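Local coordinates for membrane lipoprotein TpN32 (Treponema pallidum, PDB 1XS5) that binds L-methionine as a periplasmic-type binding protein of the NlpA lipoprotein family, and so probably serves methionine uptake, at residues 2-10 with 29-40; 40-48 with 55-66. One frame throughout, in Å; residues are numbered along the deposited sequence.

Contact 1 of 2, residues 2-10 with 29-40. With MET (methionine), chain B.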
loop_
_atom_site.group_PDB
_atom_site.type_symbol
_atom_site.label_atom_id
_atom_site.label_comp_id
_atom_site.label_asym_id
_atom_site.label_seq_id
_atom_site.Cartn_x
_atom_site.Cartn_y
_atom_site.Cartn_z
ATOM N N ASP A 2 0.639 30.862 10.141
ATOM C CA ASP A 2 1.141 29.513 10.475
ATOM C C ASP A 2 2.114 28.984 9.407
ATOM O O ASP A 2 1.886 29.160 8.207
ATOM C CB ASP A 2 -0.010 28.509 10.632
ATOM C CG ASP A 2 -1.011 28.907 11.713
ATOM O OD1 ASP A 2 -0.614 29.560 12.710
ATOM O OD2 ASP A 2 -2.202 28.542 11.564
ATOM N N GLU A 3 3.212 28.369 9.828
ATOM C CA GLU A 3 4.153 27.835 8.847
ATOM C C GLU A 3 3.453 26.679 8.168
ATOM O O GLU A 3 2.609 26.011 8.780
ATOM C CB GLU A 3 5.402 27.279 9.505
ATOM C CG GLU A 3 5.578 27.643 10.945
ATOM C CD GLU A 3 5.861 26.414 11.791
ATOM O OE1 GLU A 3 6.767 25.629 11.414
ATOM O OE2 GLU A 3 5.176 26.235 12.828
ATOM N N THR A 4 3.818 26.423 6.920
ATOM C CA THR A 4 3.198 25.327 6.166
ATOM C C THR A 4 4.193 24.199 5.879
ATOM O O THR A 4 5.351 24.467 5.625
ATOM C CB THR A 4 2.663 25.845 4.778
ATOM O OG1 THR A 4 1.672 26.866 4.996
ATOM C CG2 THR A 4 2.037 24.707 3.981
ATOM N N VAL A 5 3.736 22.937 5.953
ATOM C CA VAL A 5 4.577 21.792 5.575
ATOM C C VAL A 5 3.740 20.946 4.601
ATOM O O VAL A 5 2.555 20.733 4.823
ATOM C CB VAL A 5 5.008 20.953 6.793
ATOM C CG1 VAL A 5 5.825 21.839 7.735
ATOM C CG2 VAL A 5 3.815 20.395 7.514
ATOM N N GLY A 6 4.352 20.496 3.513
ATOM C CA GLY A 6 3.618 19.703 2.537
ATOM C C GLY A 6 3.761 18.219 2.798
ATOM O O GLY A 6 4.831 17.771 3.183
ATOM N N VAL A 7 2.673 17.460 2.627
ATOM C CA VAL A 7 2.719 16.011 2.786
ATOM C C VAL A 7 2.097 15.463 1.504
ATOM O O VAL A 7 0.959 15.799 1.184
ATOM C CB VAL A 7 1.915 15.526 4.025
ATOM C CG1 VAL A 7 0.539 16.194 4.040
ATOM C CG2 VAL A 7 1.766 13.957 3.994
ATOM N N GLY A 8 2.864 14.652 0.767
ATOM C CA GLY A 8 2.365 14.062 -0.476
ATOM C C GLY A 8 1.452 12.872 -0.212
ATOM O O GLY A 8 1.730 12.041 0.682
ATOM N N VAL A 9 0.357 12.792 -0.960
ATOM C CA VAL A 9 -0.590 11.659 -0.803
ATOM C C VAL A 9 -0.975 11.204 -2.218
ATOM O O VAL A 9 -0.895 11.992 -3.159
ATOM C CB VAL A 9 -1.863 12.113 0.012
ATOM C CG1 VAL A 9 -2.771 12.990 -0.867
ATOM C CG2 VAL A 9 -2.616 10.900 0.560
ATOM N N LEU A 10 -1.421 9.951 -2.343
ATOM C CA LEU A 10 -1.832 9.350 -3.589
ATOM C C LEU A 10 -3.343 9.195 -3.695
ATOM O O LEU A 10 -3.923 9.437 -4.750
ATOM C CB LEU A 10 -1.199 7.948 -3.684
ATOM C CG LEU A 10 -1.407 7.060 -4.912
ATOM C CD1 LEU A 10 -0.765 7.713 -6.128
ATOM C CD2 LEU A 10 -0.711 5.721 -4.647
ATOM N N HIS A 29 -0.558 25.303 15.510
ATOM C CA HIS A 29 -0.242 26.309 14.516
ATOM C C HIS A 29 0.618 25.769 13.388
ATOM O O HIS A 29 1.556 26.421 12.950
ATOM C CB HIS A 29 0.454 27.501 15.178
ATOM C CG HIS A 29 -0.454 28.305 16.053
ATOM N ND1 HIS A 29 -1.506 29.042 15.552
ATOM C CD2 HIS A 29 -0.508 28.439 17.400
ATOM C CE1 HIS A 29 -2.172 29.591 16.554
ATOM N NE2 HIS A 29 -1.587 29.239 17.686
ATOM N N ILE A 30 0.297 24.564 12.930
ATOM C CA ILE A 30 1.033 23.971 11.812
ATOM C C ILE A 30 -0.023 23.817 10.746
ATOM O O ILE A 30 -1.122 23.284 10.998
ATOM C CB ILE A 30 1.625 22.571 12.156
ATOM C CG1 ILE A 30 2.760 22.711 13.172
ATOM C CG2 ILE A 30 2.209 21.911 10.876
ATOM C CD1 ILE A 30 3.117 21.404 13.880
ATOM N N GLU A 31 0.270 24.335 9.564
ATOM C CA GLU A 31 -0.671 24.217 8.484
ATOM C C GLU A 31 -0.167 23.112 7.580
ATOM O O GLU A 31 0.848 23.254 6.913
ATOM C CB GLU A 31 -0.790 25.502 7.684
ATOM C CG GLU A 31 -1.808 25.321 6.583
ATOM C CD GLU A 31 -1.921 26.547 5.721
ATOM O OE1 GLU A 31 -0.855 27.044 5.282
ATOM O OE2 GLU A 31 -3.067 27.002 5.486
ATOM N N LEU A 32 -0.889 22.006 7.593
ATOM C CA LEU A 32 -0.522 20.838 6.824
ATOM C C LEU A 32 -1.145 21.016 5.444
ATOM O O LEU A 32 -2.370 21.143 5.322
ATOM C CB LEU A 32 -1.082 19.578 7.523
ATOM C CG LEU A 32 -0.626 18.209 6.987
ATOM C CD1 LEU A 32 0.889 18.154 6.942
ATOM C CD2 LEU A 32 -1.185 17.077 7.873
ATOM N N ARG A 33 -0.292 21.091 4.422
ATOM C CA ARG A 33 -0.762 21.222 3.045
ATOM C C ARG A 33 -0.733 19.798 2.452
ATOM O O ARG A 33 0.335 19.175 2.395
ATOM C CB ARG A 33 0.194 22.154 2.287
ATOM C CG ARG A 33 -0.153 22.361 0.820
ATOM C CD ARG A 33 0.735 23.512 0.290
ATOM N NE ARG A 33 2.148 23.129 0.237
ATOM C CZ ARG A 33 2.703 22.450 -0.748
ATOM N NH1 ARG A 33 1.974 22.068 -1.789
ATOM N NH2 ARG A 33 4.000 22.145 -0.694
ATOM N N ILE A 34 -1.885 19.288 2.021
ATOM C CA ILE A 34 -1.978 17.941 1.465
ATOM C C ILE A 34 -1.818 18.074 -0.034
ATOM O O ILE A 34 -2.626 18.718 -0.716
ATOM C CB ILE A 34 -3.335 17.279 1.833
ATOM C CG1 ILE A 34 -3.459 17.197 3.384
ATOM C CG2 ILE A 34 -3.405 15.868 1.260
ATOM C CD1 ILE A 34 -4.799 16.584 3.875
ATOM N N VAL A 35 -0.736 17.498 -0.538
ATOM C CA VAL A 35 -0.371 17.620 -1.943
ATOM C C VAL A 35 -0.690 16.309 -2.658
ATOM O O VAL A 35 -0.157 15.256 -2.302
ATOM C CB VAL A 35 1.143 17.926 -2.020
ATOM C CG1 VAL A 35 1.567 18.194 -3.483
ATOM C CG2 VAL A 35 1.472 19.112 -1.067
ATOM N N GLU A 36 -1.534 16.369 -3.676
ATOM C CA GLU A 36 -1.972 15.159 -4.378
ATOM C C GLU A 36 -1.161 14.805 -5.619
ATOM O O GLU A 36 -1.033 15.610 -6.553
ATOM C CB GLU A 36 -3.452 15.327 -4.763
ATOM C CG GLU A 36 -4.291 16.038 -3.701
ATOM C CD GLU A 36 -5.644 16.549 -4.246
ATOM O OE1 GLU A 36 -6.378 15.749 -4.858
ATOM O OE2 GLU A 36 -5.971 17.750 -4.063
ATOM N N PHE A 37 -0.647 13.575 -5.634
ATOM C CA PHE A 37 0.170 13.057 -6.725
ATOM C C PHE A 37 -0.523 11.909 -7.424
ATOM O O PHE A 37 -1.494 11.384 -6.906
ATOM C CB PHE A 37 1.498 12.548 -6.159
ATOM C CG PHE A 37 2.445 13.646 -5.758
ATOM C CD1 PHE A 37 2.299 14.302 -4.547
ATOM C CD2 PHE A 37 3.480 14.016 -6.605
ATOM C CE1 PHE A 37 3.176 15.314 -4.174
ATOM C CE2 PHE A 37 4.373 15.035 -6.260
ATOM C CZ PHE A 37 4.225 15.686 -5.050
ATOM N N THR A 38 0.008 11.471 -8.571
ATOM C CA THR A 38 -0.607 10.381 -9.305
ATOM C C THR A 38 0.257 9.138 -9.413
ATOM O O THR A 38 -0.178 8.123 -9.937
ATOM C CB THR A 38 -0.972 10.816 -10.758
ATOM O OG1 THR A 38 0.231 11.054 -11.506
ATOM C CG2 THR A 38 -1.756 12.088 -10.745
ATOM N N ASN A 39 1.499 9.187 -8.974
ATOM C CA ASN A 39 2.278 7.965 -9.083
ATOM C C ASN A 39 3.301 7.810 -8.024
ATOM O O ASN A 39 3.706 8.791 -7.402
ATOM C CB ASN A 39 2.884 7.770 -10.472
ATOM C CG ASN A 39 3.954 8.760 -10.797
ATOM O OD1 ASN A 39 5.145 8.549 -10.511
ATOM N ND2 ASN A 39 3.544 9.862 -11.423
ATOM N N TYR A 40 3.671 6.553 -7.790
ATOM C CA TYR A 40 4.610 6.220 -6.724
ATOM C C TYR A 40 5.988 6.920 -6.780
ATOM O O TYR A 40 6.493 7.448 -5.762
ATOM C CB TYR A 40 4.843 4.698 -6.672
ATOM C CG TYR A 40 3.629 3.799 -6.445
ATOM C CD1 TYR A 40 2.488 4.238 -5.761
ATOM C CD2 TYR A 40 3.679 2.445 -6.833
ATOM C CE1 TYR A 40 1.426 3.339 -5.455
ATOM C CE2 TYR A 40 2.614 1.535 -6.542
ATOM C CZ TYR A 40 1.502 1.987 -5.848
ATOM O OH TYR A 40 0.541 1.058 -5.489
HETATM N N MET B . -1.450 1.375 0.338
HETATM C CA MET B . -0.580 0.373 -0.380
HETATM C C MET B . -0.594 -1.030 0.266
HETATM O O MET B . -0.742 -2.038 -0.468
HETATM C CB MET B . 0.881 0.871 -0.428
HETATM C CG MET B . 1.726 0.054 -1.382
HETATM S SD MET B . 3.461 0.554 -1.458
HETATM C CE MET B . 3.281 2.016 -2.565
HETATM O OXT MET B . -0.451 -1.103 1.507
HETATM O O HOH W 1 3.424 28.518 12.904
HETATM O O HOH W 2 -3.855 11.540 -6.495
#
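V7 and L32 meet through one methyl each: V7 CG1 lies 3.5 Å from L32 CD1. The same L32 methyl also touches V5 CG2, so it sits against two valines of the neighbouring strand. The V7 methyl is put there by chi1 of 47°, which sets CG1 between the backbone N and the carbonyl carbon. Further along the same face V9 CG1 packs on I34 CG2 at 3.6 Å. On the other face T4 CG2 lies against R33 CB and at the edge of the R33 guanidinium. T4 OG1 donates to E31 OE1 on the anti lone pair of that oxygen. The two side chains run alongside each other, and the E31 chain is extended. G6 and G8 bring only backbone to this face, and the F37 ring approaches G8 CA.

Strands 3-9 and 30-36 are parallel neighbours in the mixed sheet. With helix 14-26 they form a beta-alpha-beta unit. The backbone ladder runs from E31 N to E3 O, at 3.0 Å, as far as F37 N to V9 O, at 2.9 Å. The helix covers the V7, V9 and I34 face, with L18 on both V7 and I34. R211 and V215 of helix 210-219 cover V5 and L32 respectively.

At the start of the strands H29 ND1 donates to D2 OD1 at 3.0 Å. The bond is bent, 136° at the hydrogen, and D2 OD2 has a salt bridge to K26. H29 has positive phi and closes the preceding helix in a Schellman motif. At the far end L10 CD2 meets the edge of the Y40 ring, 3.3 Å from CE1. The methionine ligand's CE lies over one face of that ring.

Contact 2 of 2, residues 40-48 with 55-66; sequences YVALNEAVM and NFFQHVPHMQQF. With MET (methionine), chain B.
N44 on helix 40-49 and Q58 on segment 55-66 face each other with paired amides behind the methionine pocket of this periplasmic binding protein fold. The side chains come from opposite directions, with amide planes 23° apart. N44 ND2 donates to Q58 OE1 and Q58 NE2 donates to N44 OD1, both at 3.0 Å. The second bond lies in the N44 carbonyl plane, on a lone pair. N55 ND2 gives N44 OD1 a further bond, from a donor tilted from that plane. Q58 OE1 also has two donors. H62 ND1 reaches it in the plane of the imidazole, from the same face of the Q58 amide as N44 ND2. These bonds join helix 40-49 to the pocket residues Q58 and H62, and the in-plane bond restrains the rotation of the H62 ring.

F66 lies over the root of the N44 side chain. N44 CB stands over the centre of the F66 ring, 3.5 Å from its centroid, a CH-pi contact. M48 CG and E45 CG approach the ring edge. F57 is held between two aliphatic groups: L43 CD1 is over one face, and Q58 CB is over the opposite face. Chi1 of 79° turns the F57 ring toward the helix, where CE2 comes 3.4 Å from Y40 CD1. The Y40 and F57 planes are 30° apart, but the rings are slid aside and barely overlap. Y40 and H62 meet obliquely, and the three rings form an aromatic cluster.

H59 N-caps helix 60-70, its ND1 accepting from H62 N. H59 NE2 is hydrogen-bonded to N112 OD1. The methionine thioether end lies among these rings. Its CE stands over the centre of the H62 ring, and its SD lies over one face of H59, 3.4 Å from NE2.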
loop_
_atom_site.group_PDB
_atom_site.type_symbol
_atom_site.label_atom_id
_atom_site.label_comp_id
_atom_site.label_asym_id
_atom_site.label_seq_id
_atom_site.Cartn_x
_atom_site.Cartn_y
_atom_site.Cartn_z
ATOM N N TYR A 40 3.671 6.553 -7.790
ATOM C CA TYR A 40 4.610 6.220 -6.724
ATOM C C TYR A 40 5.988 6.920 -6.780
ATOM O O TYR A 40 6.493 7.448 -5.762
ATOM C CB TYR A 40 4.843 4.698 -6.672
ATOM C CG TYR A 40 3.629 3.799 -6.445
ATOM C CD1 TYR A 40 2.488 4.238 -5.761
ATOM C CD2 TYR A 40 3.679 2.445 -6.833
ATOM C CE1 TYR A 40 1.426 3.339 -5.455
ATOM C CE2 TYR A 40 2.614 1.535 -6.542
ATOM C CZ TYR A 40 1.502 1.987 -5.848
ATOM O OH TYR A 40 0.541 1.058 -5.489
ATOM N N VAL A 41 6.597 6.923 -7.954
ATOM C CA VAL A 41 7.919 7.505 -8.083
ATOM C C VAL A 41 7.923 9.006 -7.855
ATOM O O VAL A 41 8.785 9.539 -7.149
ATOM C CB VAL A 41 8.504 7.134 -9.464
ATOM C CG1 VAL A 41 9.838 7.871 -9.693
ATOM C CG2 VAL A 41 8.707 5.585 -9.521
ATOM N N ALA A 42 6.932 9.682 -8.419
ATOM C CA ALA A 42 6.863 11.133 -8.245
ATOM C C ALA A 42 6.762 11.566 -6.784
ATOM O O ALA A 42 7.280 12.621 -6.349
ATOM C CB ALA A 42 5.681 11.659 -9.054
ATOM N N LEU A 43 6.043 10.770 -5.997
ATOM C CA LEU A 43 5.885 11.099 -4.587
ATOM C C LEU A 43 7.214 11.015 -3.837
ATOM O O LEU A 43 7.496 11.826 -2.962
ATOM C CB LEU A 43 4.887 10.114 -3.924
ATOM C CG LEU A 43 3.394 10.458 -4.087
ATOM C CD1 LEU A 43 2.500 9.205 -4.092
ATOM C CD2 LEU A 43 3.031 11.376 -2.910
ATOM N N ASN A 44 7.987 9.964 -4.108
ATOM C CA ASN A 44 9.264 9.835 -3.411
ATOM C C ASN A 44 10.324 10.813 -3.933
ATOM O O ASN A 44 11.128 11.330 -3.154
ATOM C CB ASN A 44 9.775 8.382 -3.476
ATOM C CG ASN A 44 9.111 7.489 -2.410
ATOM O OD1 ASN A 44 8.756 7.961 -1.346
ATOM N ND2 ASN A 44 8.976 6.191 -2.705
ATOM N N GLU A 45 10.322 11.071 -5.235
ATOM C CA GLU A 45 11.278 12.018 -5.777
ATOM C C GLU A 45 10.985 13.432 -5.234
ATOM O O GLU A 45 11.906 14.225 -5.046
ATOM C CB GLU A 45 11.213 12.019 -7.306
ATOM C CG GLU A 45 11.699 10.725 -7.933
ATOM C CD GLU A 45 11.770 10.772 -9.477
ATOM O OE1 GLU A 45 10.983 11.515 -10.118
ATOM O OE2 GLU A 45 12.612 10.041 -10.057
ATOM N N ALA A 46 9.713 13.755 -4.957
ATOM C CA ALA A 46 9.393 15.109 -4.472
ATOM C C ALA A 46 9.910 15.269 -3.055
ATOM O O ALA A 46 10.337 16.379 -2.655
ATOM C CB ALA A 46 7.872 15.398 -4.520
ATOM N N VAL A 47 9.846 14.202 -2.266
ATOM C CA VAL A 47 10.411 14.301 -0.911
ATOM C C VAL A 47 11.970 14.412 -1.045
ATOM O O VAL A 47 12.605 15.223 -0.360
ATOM C CB VAL A 47 10.055 13.055 -0.039
ATOM C CG1 VAL A 47 10.949 13.041 1.253
ATOM C CG2 VAL A 47 8.557 13.081 0.366
ATOM N N MET A 48 12.581 13.632 -1.930
ATOM C CA MET A 48 14.043 13.714 -2.084
ATOM C C MET A 48 14.501 15.118 -2.532
ATOM O O MET A 48 15.530 15.598 -2.051
ATOM C CB MET A 48 14.582 12.665 -3.076
ATOM C CG MET A 48 14.693 11.233 -2.509
ATOM S SD MET A 48 15.717 11.133 -0.969
ATOM C CE MET A 48 17.358 11.668 -1.629
ATOM N N ASN A 55 5.741 12.200 2.950
ATOM C CA ASN A 55 4.698 11.625 2.132
ATOM C C ASN A 55 4.077 10.497 2.877
ATOM O O ASN A 55 4.647 9.990 3.864
ATOM C CB ASN A 55 5.125 11.209 0.696
ATOM C CG ASN A 55 6.131 10.081 0.623
ATOM O OD1 ASN A 55 6.071 9.061 1.366
ATOM N ND2 ASN A 55 7.064 10.217 -0.349
ATOM N N PHE A 56 2.866 10.149 2.457
ATOM C CA PHE A 56 2.157 9.082 3.156
ATOM C C PHE A 56 1.388 8.234 2.145
ATOM O O PHE A 56 0.242 8.533 1.780
ATOM C CB PHE A 56 1.226 9.719 4.210
ATOM C CG PHE A 56 0.405 8.704 5.017
ATOM C CD1 PHE A 56 0.981 7.541 5.500
ATOM C CD2 PHE A 56 -0.904 8.944 5.315
ATOM C CE1 PHE A 56 0.226 6.649 6.275
ATOM C CE2 PHE A 56 -1.634 8.064 6.083
ATOM C CZ PHE A 56 -1.061 6.928 6.550
ATOM N N PHE A 57 2.025 7.160 1.673
ATOM C CA PHE A 57 1.347 6.298 0.684
ATOM C C PHE A 57 1.926 4.890 0.519
ATOM O O PHE A 57 1.323 4.082 -0.161
ATOM C CB PHE A 57 1.425 6.931 -0.712
ATOM C CG PHE A 57 2.769 6.720 -1.390
ATOM C CD1 PHE A 57 3.882 7.478 -1.028
ATOM C CD2 PHE A 57 2.912 5.758 -2.393
ATOM C CE1 PHE A 57 5.127 7.291 -1.671
ATOM C CE2 PHE A 57 4.131 5.557 -3.040
ATOM C CZ PHE A 57 5.246 6.329 -2.686
ATOM N N GLN A 58 3.060 4.591 1.167
ATOM C CA GLN A 58 3.729 3.328 0.917
ATOM C C GLN A 58 4.104 2.564 2.178
ATOM O O GLN A 58 3.959 3.090 3.291
ATOM C CB GLN A 58 5.028 3.626 0.154
ATOM C CG GLN A 58 6.145 4.258 1.090
ATOM C CD GLN A 58 7.255 5.042 0.344
ATOM O OE1 GLN A 58 7.951 4.514 -0.494
ATOM N NE2 GLN A 58 7.396 6.293 0.675
ATOM N N HIS A 59 4.616 1.344 1.972
ATOM C CA HIS A 59 5.109 0.545 3.096
ATOM C C HIS A 59 6.667 0.528 3.029
ATOM O O HIS A 59 7.256 1.016 2.056
ATOM C CB HIS A 59 4.499 -0.871 3.066
ATOM C CG HIS A 59 4.490 -1.519 1.718
ATOM N ND1 HIS A 59 5.633 -1.792 1.000
ATOM C CD2 HIS A 59 3.468 -2.013 0.989
ATOM C CE1 HIS A 59 5.318 -2.430 -0.109
ATOM N NE2 HIS A 59 4.005 -2.578 -0.136
ATOM N N VAL A 60 7.344 -0.007 4.053
ATOM C CA VAL A 60 8.795 0.015 4.033
ATOM C C VAL A 60 9.499 -0.719 2.868
ATOM O O VAL A 60 10.497 -0.212 2.340
ATOM C CB VAL A 60 9.389 -0.430 5.426
ATOM C CG1 VAL A 60 10.908 -0.476 5.340
ATOM C CG2 VAL A 60 9.001 0.607 6.499
ATOM N N PRO A 61 9.018 -1.926 2.471
ATOM C CA PRO A 61 9.671 -2.610 1.353
ATOM C C PRO A 61 9.633 -1.735 0.080
ATOM O O PRO A 61 10.566 -1.727 -0.699
ATOM C CB PRO A 61 8.843 -3.900 1.194
ATOM C CG PRO A 61 8.518 -4.255 2.619
ATOM C CD PRO A 61 8.125 -2.860 3.209
ATOM N N HIS A 62 8.550 -0.991 -0.120
ATOM C CA HIS A 62 8.458 -0.127 -1.293
ATOM C C HIS A 62 9.488 1.015 -1.210
ATOM O O HIS A 62 10.145 1.323 -2.176
ATOM C CB HIS A 62 7.031 0.423 -1.433
ATOM C CG HIS A 62 6.844 1.268 -2.654
ATOM N ND1 HIS A 62 7.112 2.618 -2.670
ATOM C CD2 HIS A 62 6.494 0.937 -3.914
ATOM C CE1 HIS A 62 6.925 3.084 -3.893
ATOM N NE2 HIS A 62 6.556 2.079 -4.669
ATOM N N MET A 63 9.593 1.629 -0.046
ATOM C CA MET A 63 10.529 2.712 0.224
ATOM C C MET A 63 11.966 2.203 0.006
ATOM O O MET A 63 12.815 2.897 -0.603
ATOM C CB MET A 63 10.358 3.162 1.682
ATOM C CG MET A 63 11.145 4.409 2.022
ATOM S SD MET A 63 11.199 4.719 3.790
ATOM C CE MET A 63 12.292 3.346 4.362
ATOM N N GLN A 64 12.238 0.994 0.514
ATOM C CA GLN A 64 13.569 0.389 0.340
ATOM C C GLN A 64 13.873 0.170 -1.109
ATOM O O GLN A 64 14.979 0.470 -1.564
ATOM C CB GLN A 64 13.684 -0.927 1.136
ATOM C CG GLN A 64 13.706 -0.620 2.630
ATOM C CD GLN A 64 13.613 -1.844 3.527
ATOM O OE1 GLN A 64 13.072 -2.886 3.131
ATOM N NE2 GLN A 64 14.118 -1.714 4.768
ATOM N N GLN A 65 12.895 -0.336 -1.857
ATOM C CA GLN A 65 13.084 -0.534 -3.279
ATOM C C GLN A 65 13.445 0.816 -3.908
ATOM O O GLN A 65 14.384 0.904 -4.714
ATOM C CB GLN A 65 11.788 -1.087 -3.910
ATOM C CG GLN A 65 11.895 -1.677 -5.335
ATOM C CD GLN A 65 12.176 -0.649 -6.432
ATOM O OE1 GLN A 65 11.625 0.471 -6.432
ATOM N NE2 GLN A 65 13.027 -1.033 -7.396
ATOM N N PHE A 66 12.700 1.874 -3.563
ATOM C CA PHE A 66 13.005 3.187 -4.155
ATOM C C PHE A 66 14.419 3.649 -3.796
ATOM O O PHE A 66 15.141 4.152 -4.666
ATOM C CB PHE A 66 12.010 4.266 -3.703
ATOM C CG PHE A 66 12.412 5.668 -4.102
ATOM C CD1 PHE A 66 12.025 6.192 -5.330
ATOM C CD2 PHE A 66 13.192 6.464 -3.234
ATOM C CE1 PHE A 66 12.409 7.507 -5.694
ATOM C CE2 PHE A 66 13.578 7.767 -3.586
ATOM C CZ PHE A 66 13.187 8.288 -4.822
HETATM N N MET B . -1.450 1.375 0.338
HETATM C CA MET B . -0.580 0.373 -0.380
HETATM C C MET B . -0.594 -1.030 0.266
HETATM O O MET B . -0.742 -2.038 -0.468
HETATM C CB MET B . 0.881 0.871 -0.428
HETATM C CG MET B . 1.726 0.054 -1.382
HETATM S SD MET B . 3.461 0.554 -1.458
HETATM C CE MET B . 3.281 2.016 -2.565
HETATM O OXT MET B . -0.451 -1.103 1.507
#

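In the fold
The centres of contact 1 and contact 2 lie about 14 Å apart. They follow in series along the chain, and Y40 belongs to both. Strand 30-36 of contact 1 runs on into helix 40-49 of contact 2, and the chain returns as strand 54-59. That strand lies next to strand 3-9 in the same mixed sheet, with 3-9 between it and 30-36. G8 O to F56 N, 2.8 Å, is a probable hydrogen bond between the contacts, and F37 packs on L43. Contact 1 includes the edge strand 30-36. Contact 2 is more central and holds five pocket residues, one of them the shared Y40; both contacts touch the ligand where strands end and helices begin.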